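Local coordinates for Melibiose/raffinose/stachyose-binding protein MelE (Bacillus subtilis subsp. subtilis str. 168, PDB 4R6H), which binds melibiose, raffinose and stachyose as the solute-binding component of the MelEDC-MsmX ABC transporter that imports these sugars, at residues G103-T115 and A313-I327. Numbering follows the deposited sequence.
Sequences GEYTADLRDMKWT and AWKDSPQLKEAKDFI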
loop_
_atom_site.group_PDB
_atom_site.type_symbol
_atom_site.label_atom_id
_atom_site.label_comp_id
_atom_site.label_asym_id
_atom_site.label_seq_id
_atom_site.Cartn_x
_atom_site.Cartn_y
_atom_site.Cartn_z
ATOM N N GLY A 103 6.313 4.787 17.377
ATOM C CA GLY A 103 7.696 5.081 17.717
ATOM C C GLY A 103 8.033 4.904 19.188
ATOM O O GLY A 103 9.082 4.363 19.527
ATOM N N GLU A 104 7.139 5.334 20.065
ATOM C CA GLU A 104 7.372 5.256 21.503
ATOM C C GLU A 104 7.190 3.876 22.131
ATOM O O GLU A 104 7.501 3.705 23.284
ATOM C CB GLU A 104 6.454 6.228 22.259
ATOM C CG GLU A 104 6.599 7.688 21.847
ATOM C CD GLU A 104 8.044 8.163 21.832
ATOM O OE1 GLU A 104 8.822 7.772 22.729
ATOM O OE2 GLU A 104 8.403 8.928 20.916
ATOM N N TYR A 105 6.683 2.901 21.390
ATOM C CA TYR A 105 6.386 1.583 21.968
ATOM C C TYR A 105 7.275 0.450 21.430
ATOM O O TYR A 105 7.282 -0.625 21.993
ATOM C CB TYR A 105 4.919 1.225 21.701
ATOM C CG TYR A 105 3.958 2.224 22.310
ATOM C CD1 TYR A 105 3.594 2.135 23.633
ATOM C CD2 TYR A 105 3.456 3.273 21.548
ATOM C CE1 TYR A 105 2.734 3.076 24.215
ATOM C CE2 TYR A 105 2.594 4.213 22.113
ATOM C CZ TYR A 105 2.261 4.101 23.440
ATOM O OH TYR A 105 1.396 5.034 23.971
ATOM N N THR A 106 7.920 0.689 20.296
ATOM C CA THR A 106 8.645 -0.377 19.599
ATOM C C THR A 106 10.014 -0.633 20.193
ATOM O O THR A 106 10.755 0.317 20.553
ATOM C CB THR A 106 8.825 -0.067 18.116
ATOM O OG1 THR A 106 9.239 1.296 17.960
ATOM C CG2 THR A 106 7.520 -0.240 17.371
ATOM N N ALA A 107 10.355 -1.919 20.314
ATOM C CA ALA A 107 11.743 -2.316 20.608
ATOM C C ALA A 107 12.618 -2.076 19.398
ATOM O O ALA A 107 12.232 -2.383 18.272
ATOM C CB ALA A 107 11.798 -3.777 20.990
ATOM N N ASP A 108 13.815 -1.555 19.629
ATOM C CA ASP A 108 14.789 -1.372 18.605
ATOM C C ASP A 108 15.354 -2.717 18.197
ATOM O O ASP A 108 15.888 -3.449 19.035
ATOM C CB ASP A 108 15.848 -0.396 19.130
ATOM C CG ASP A 108 16.850 0.018 18.113
ATOM O OD1 ASP A 108 16.997 -0.618 17.049
ATOM O OD2 ASP A 108 17.582 1.009 18.405
ATOM N N LEU A 109 15.217 -3.073 16.905
ATOM C CA LEU A 109 15.641 -4.342 16.429
ATOM C C LEU A 109 16.997 -4.295 15.742
ATOM O O LEU A 109 17.380 -5.253 15.107
ATOM C CB LEU A 109 14.591 -4.914 15.481
ATOM C CG LEU A 109 13.186 -5.036 16.030
ATOM C CD1 LEU A 109 12.259 -5.675 14.979
ATOM C CD2 LEU A 109 13.113 -5.790 17.337
ATOM N N ARG A 110 17.749 -3.209 15.919
ATOM C CA ARG A 110 19.012 -3.051 15.170
ATOM C C ARG A 110 20.052 -4.105 15.451
ATOM O O ARG A 110 20.939 -4.314 14.594
ATOM C CB ARG A 110 19.654 -1.665 15.407
ATOM C CG ARG A 110 20.381 -1.532 16.754
ATOM C CD ARG A 110 21.099 -0.187 16.910
ATOM N NE ARG A 110 20.199 0.897 17.252
ATOM C CZ ARG A 110 20.528 2.181 17.346
ATOM N NH1 ARG A 110 21.782 2.572 17.112
ATOM N NH2 ARG A 110 19.604 3.064 17.686
ATOM N N ASP A 111 19.987 -4.774 16.603
ATOM C CA ASP A 111 20.964 -5.819 16.933
ATOM C C ASP A 111 20.537 -7.238 16.550
ATOM O O ASP A 111 21.180 -8.224 16.954
ATOM C CB ASP A 111 21.330 -5.745 18.414
ATOM C CG ASP A 111 21.887 -4.360 18.809
ATOM O OD1 ASP A 111 22.857 -3.908 18.197
ATOM O OD2 ASP A 111 21.292 -3.681 19.670
ATOM N N MET A 112 19.446 -7.362 15.791
ATOM C CA MET A 112 19.060 -8.669 15.267
ATOM C C MET A 112 19.782 -9.012 13.960
ATOM O O MET A 112 19.994 -8.153 13.103
ATOM C CB MET A 112 17.526 -8.748 15.062
ATOM C CG MET A 112 16.707 -8.518 16.334
ATOM S SD MET A 112 14.976 -8.989 16.140
ATOM C CE MET A 112 15.154 -10.753 16.069
ATOM N N LYS A 113 20.067 -10.296 13.808
ATOM C CA LYS A 113 20.870 -10.791 12.669
ATOM C C LYS A 113 20.219 -10.497 11.323
ATOM O O LYS A 113 20.904 -10.214 10.334
ATOM C CB LYS A 113 21.124 -12.302 12.826
ATOM C CG LYS A 113 21.805 -12.611 14.155
ATOM C CD LYS A 113 22.714 -13.826 14.155
ATOM C CE LYS A 113 23.707 -13.714 15.312
ATOM N NZ LYS A 113 24.795 -14.730 15.272
ATOM N N TRP A 114 18.870 -10.550 11.248
ATOM C CA TRP A 114 18.193 -10.364 9.949
ATOM C C TRP A 114 18.393 -8.986 9.329
ATOM O O TRP A 114 18.276 -8.819 8.119
ATOM C CB TRP A 114 16.674 -10.664 10.058
ATOM C CG TRP A 114 15.902 -9.670 10.919
ATOM C CD1 TRP A 114 15.580 -9.810 12.233
ATOM C CD2 TRP A 114 15.426 -8.389 10.525
ATOM N NE1 TRP A 114 14.918 -8.715 12.673
ATOM C CE2 TRP A 114 14.794 -7.813 11.654
ATOM C CE3 TRP A 114 15.445 -7.651 9.320
ATOM C CZ2 TRP A 114 14.192 -6.563 11.611
ATOM C CZ3 TRP A 114 14.820 -6.435 9.272
ATOM C CH2 TRP A 114 14.211 -5.876 10.417
ATOM N N THR A 115 18.731 -7.983 10.154
ATOM C CA THR A 115 18.801 -6.623 9.673
ATOM C C THR A 115 19.860 -6.433 8.584
ATOM O O THR A 115 19.709 -5.552 7.778
ATOM C CB THR A 115 19.016 -5.614 10.830
ATOM O OG1 THR A 115 20.285 -5.855 11.459
ATOM C CG2 THR A 115 17.892 -5.732 11.856
ATOM N N ALA A 313 8.030 -5.508 18.100
ATOM C CA ALA A 313 7.962 -6.041 19.471
ATOM C C ALA A 313 7.708 -4.886 20.401
ATOM O O ALA A 313 8.270 -3.793 20.270
ATOM C CB ALA A 313 9.258 -6.757 19.846
ATOM N N TRP A 314 6.874 -5.125 21.393
ATOM C CA TRP A 314 6.675 -4.104 22.419
ATOM C C TRP A 314 7.905 -4.063 23.339
ATOM O O TRP A 314 8.266 -5.085 23.911
ATOM C CB TRP A 314 5.462 -4.460 23.235
ATOM C CG TRP A 314 5.138 -3.477 24.328
ATOM C CD1 TRP A 314 5.437 -2.147 24.366
ATOM C CD2 TRP A 314 4.408 -3.772 25.521
ATOM N NE1 TRP A 314 4.934 -1.583 25.536
ATOM C CE2 TRP A 314 4.287 -2.557 26.243
ATOM C CE3 TRP A 314 3.835 -4.922 26.031
ATOM C CZ2 TRP A 314 3.639 -2.488 27.498
ATOM C CZ3 TRP A 314 3.142 -4.847 27.295
ATOM C CH2 TRP A 314 3.068 -3.641 27.979
ATOM N N LYS A 315 8.505 -2.880 23.446
ATOM C CA LYS A 315 9.740 -2.710 24.218
ATOM C C LYS A 315 9.581 -3.123 25.677
ATOM O O LYS A 315 10.541 -3.576 26.298
ATOM C CB LYS A 315 10.263 -1.275 24.114
ATOM C CG LYS A 315 9.437 -0.220 24.838
ATOM C CD LYS A 315 10.033 1.177 24.658
ATOM C CE LYS A 315 9.213 2.234 25.378
ATOM N NZ LYS A 315 9.439 2.231 26.850
ATOM N N ASP A 316 8.376 -2.977 26.212
ATOM C CA ASP A 316 8.135 -3.300 27.596
ATOM C C ASP A 316 7.419 -4.635 27.779
ATOM O O ASP A 316 6.960 -4.940 28.867
ATOM C CB ASP A 316 7.441 -2.107 28.283
ATOM C CG ASP A 316 8.358 -0.902 28.363
ATOM O OD1 ASP A 316 9.581 -1.070 28.541
ATOM O OD2 ASP A 316 7.866 0.221 28.171
ATOM N N SER A 317 7.379 -5.484 26.743
ATOM C CA SER A 317 6.803 -6.805 26.896
ATOM C C SER A 317 7.590 -7.639 27.889
ATOM O O SER A 317 8.804 -7.710 27.793
ATOM C CB SER A 317 6.811 -7.575 25.576
ATOM O OG SER A 317 6.423 -8.946 25.741
ATOM N N PRO A 318 6.888 -8.285 28.833
ATOM C CA PRO A 318 7.594 -9.261 29.681
ATOM C C PRO A 318 8.143 -10.439 28.881
ATOM O O PRO A 318 9.048 -11.123 29.344
ATOM C CB PRO A 318 6.509 -9.726 30.657
ATOM C CG PRO A 318 5.487 -8.643 30.672
ATOM C CD PRO A 318 5.516 -8.019 29.302
ATOM N N GLN A 319 7.640 -10.626 27.660
ATOM C CA GLN A 319 8.058 -11.721 26.814
ATOM C C GLN A 319 8.852 -11.227 25.579
ATOM O O GLN A 319 8.837 -11.877 24.530
ATOM C CB GLN A 319 6.815 -12.522 26.427
ATOM C CG GLN A 319 6.574 -13.673 27.399
ATOM C CD GLN A 319 5.123 -14.067 27.540
ATOM O OE1 GLN A 319 4.776 -14.872 28.403
ATOM N NE2 GLN A 319 4.266 -13.503 26.704
ATOM N N LEU A 320 9.565 -10.126 25.750
ATOM C CA LEU A 320 10.345 -9.520 24.671
ATOM C C LEU A 320 11.303 -10.529 24.053
ATOM O O LEU A 320 11.510 -10.535 22.840
ATOM C CB LEU A 320 11.124 -8.298 25.175
ATOM C CG LEU A 320 11.933 -7.543 24.131
ATOM C CD1 LEU A 320 11.082 -7.115 22.938
ATOM C CD2 LEU A 320 12.698 -6.335 24.707
ATOM N N LYS A 321 11.930 -11.356 24.884
ATOM C CA LYS A 321 12.918 -12.314 24.377
ATOM C C LYS A 321 12.251 -13.293 23.398
ATOM O O LYS A 321 12.787 -13.535 22.290
ATOM C CB LYS A 321 13.624 -13.028 25.567
ATOM C CG LYS A 321 13.467 -14.535 25.707
ATOM C CD LYS A 321 14.527 -15.286 24.922
ATOM C CE LYS A 321 14.386 -16.786 25.137
ATOM N NZ LYS A 321 15.092 -17.557 24.082
ATOM N N GLU A 322 11.084 -13.797 23.773
ATOM C CA GLU A 322 10.315 -14.726 22.963
ATOM C C GLU A 322 9.793 -14.038 21.690
ATOM O O GLU A 322 9.720 -14.661 20.625
ATOM C CB GLU A 322 9.114 -15.301 23.739
ATOM C CG GLU A 322 9.441 -16.277 24.887
ATOM C CD GLU A 322 10.158 -15.675 26.117
ATOM O OE1 GLU A 322 10.009 -14.476 26.493
ATOM O OE2 GLU A 322 10.879 -16.458 26.770
ATOM N N ALA A 323 9.397 -12.794 21.848
ATOM C CA ALA A 323 8.951 -11.955 20.713
ATOM C C ALA A 323 10.073 -11.862 19.673
ATOM O O ALA A 323 9.813 -12.014 18.450
ATOM C CB ALA A 323 8.561 -10.588 21.187
ATOM N N LYS A 324 11.286 -11.555 20.124
ATOM C CA LYS A 324 12.448 -11.535 19.229
ATOM C C LYS A 324 12.762 -12.902 18.644
ATOM O O LYS A 324 13.107 -12.994 17.436
ATOM C CB LYS A 324 13.673 -10.948 19.919
ATOM C CG LYS A 324 13.538 -9.470 20.183
ATOM C CD LYS A 324 14.810 -8.903 20.808
ATOM C CE LYS A 324 14.677 -7.423 21.050
ATOM N NZ LYS A 324 15.884 -6.886 21.763
ATOM N N ASP A 325 12.629 -13.976 19.443
ATOM C CA ASP A 325 12.853 -15.322 18.924
ATOM C C ASP A 325 11.851 -15.597 17.777
ATOM O O ASP A 325 12.205 -16.221 16.762
ATOM C CB ASP A 325 12.646 -16.415 19.989
ATOM C CG ASP A 325 13.749 -16.482 21.034
ATOM O OD1 ASP A 325 14.865 -15.987 20.833
ATOM O OD2 ASP A 325 13.423 -17.063 22.098
ATOM N N PHE A 326 10.614 -15.103 17.930
ATOM C CA PHE A 326 9.597 -15.348 16.919
ATOM C C PHE A 326 9.946 -14.560 15.618
ATOM O O PHE A 326 9.785 -15.075 14.496
ATOM C CB PHE A 326 8.201 -14.957 17.440
ATOM C CG PHE A 326 7.088 -15.372 16.523
ATOM C CD1 PHE A 326 6.645 -14.546 15.503
ATOM C CD2 PHE A 326 6.510 -16.596 16.650
ATOM C CE1 PHE A 326 5.658 -14.960 14.657
ATOM C CE2 PHE A 326 5.515 -17.014 15.798
ATOM C CZ PHE A 326 5.095 -16.204 14.782
ATOM N N ILE A 327 10.368 -13.302 15.775
ATOM C CA ILE A 327 10.784 -12.512 14.618
ATOM C C ILE A 327 11.938 -13.238 13.888
ATOM O O ILE A 327 11.930 -13.370 12.651
ATOM C CB ILE A 327 11.181 -11.090 15.036
ATOM C CG1 ILE A 327 9.944 -10.284 15.453
ATOM C CG2 ILE A 327 11.916 -10.406 13.896
ATOM C CD1 ILE A 327 10.256 -8.932 16.061
HETATM O O HOH W 1 10.018 -3.600 17.153
HETATM O O HOH W 2 15.484 -4.066 21.534
#
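Two nearly straight backbone hydrogen bonds join the two segments around T106 and W314: K315 N donates to Y105 O (2.9 Å) and A107 N to A313 O (2.8 Å). This is the bonding pattern of a non-hydrogen-bonded antiparallel pair, a single bridge at the end of strand 310-313, the middle strand of a small sheet with 91-92 and 136-137. Water completes the A107 and A313 pair, donating to A107 O and accepting from A313 N. A second water spans D108 O and K324 NZ, the lysine chain running out straight beyond CG to reach it.

Apolar contacts follow the helix that begins at L320. A107 CB packs against A313 CB and L320 CD1, while L109 and I327 meet tip to tip through their CD1 methyls at 4.0 Å. I327 CG2 lies 3.7 Å from W114 NE1, oblique to the indole. M112 crosses I327 at about a right angle, and the bend at its chi3 (71°) brings CE to 3.3 Å from K324 O.

At the other end, the W314 ring turns its edge to Y105 O. K132 binds T106 O and D90 the W314 backbone. Direct and water-mediated bonds thus pair the loop after helix 98-102 with the strand end, whereas methyl and indole contacts pack it on helix 320-331.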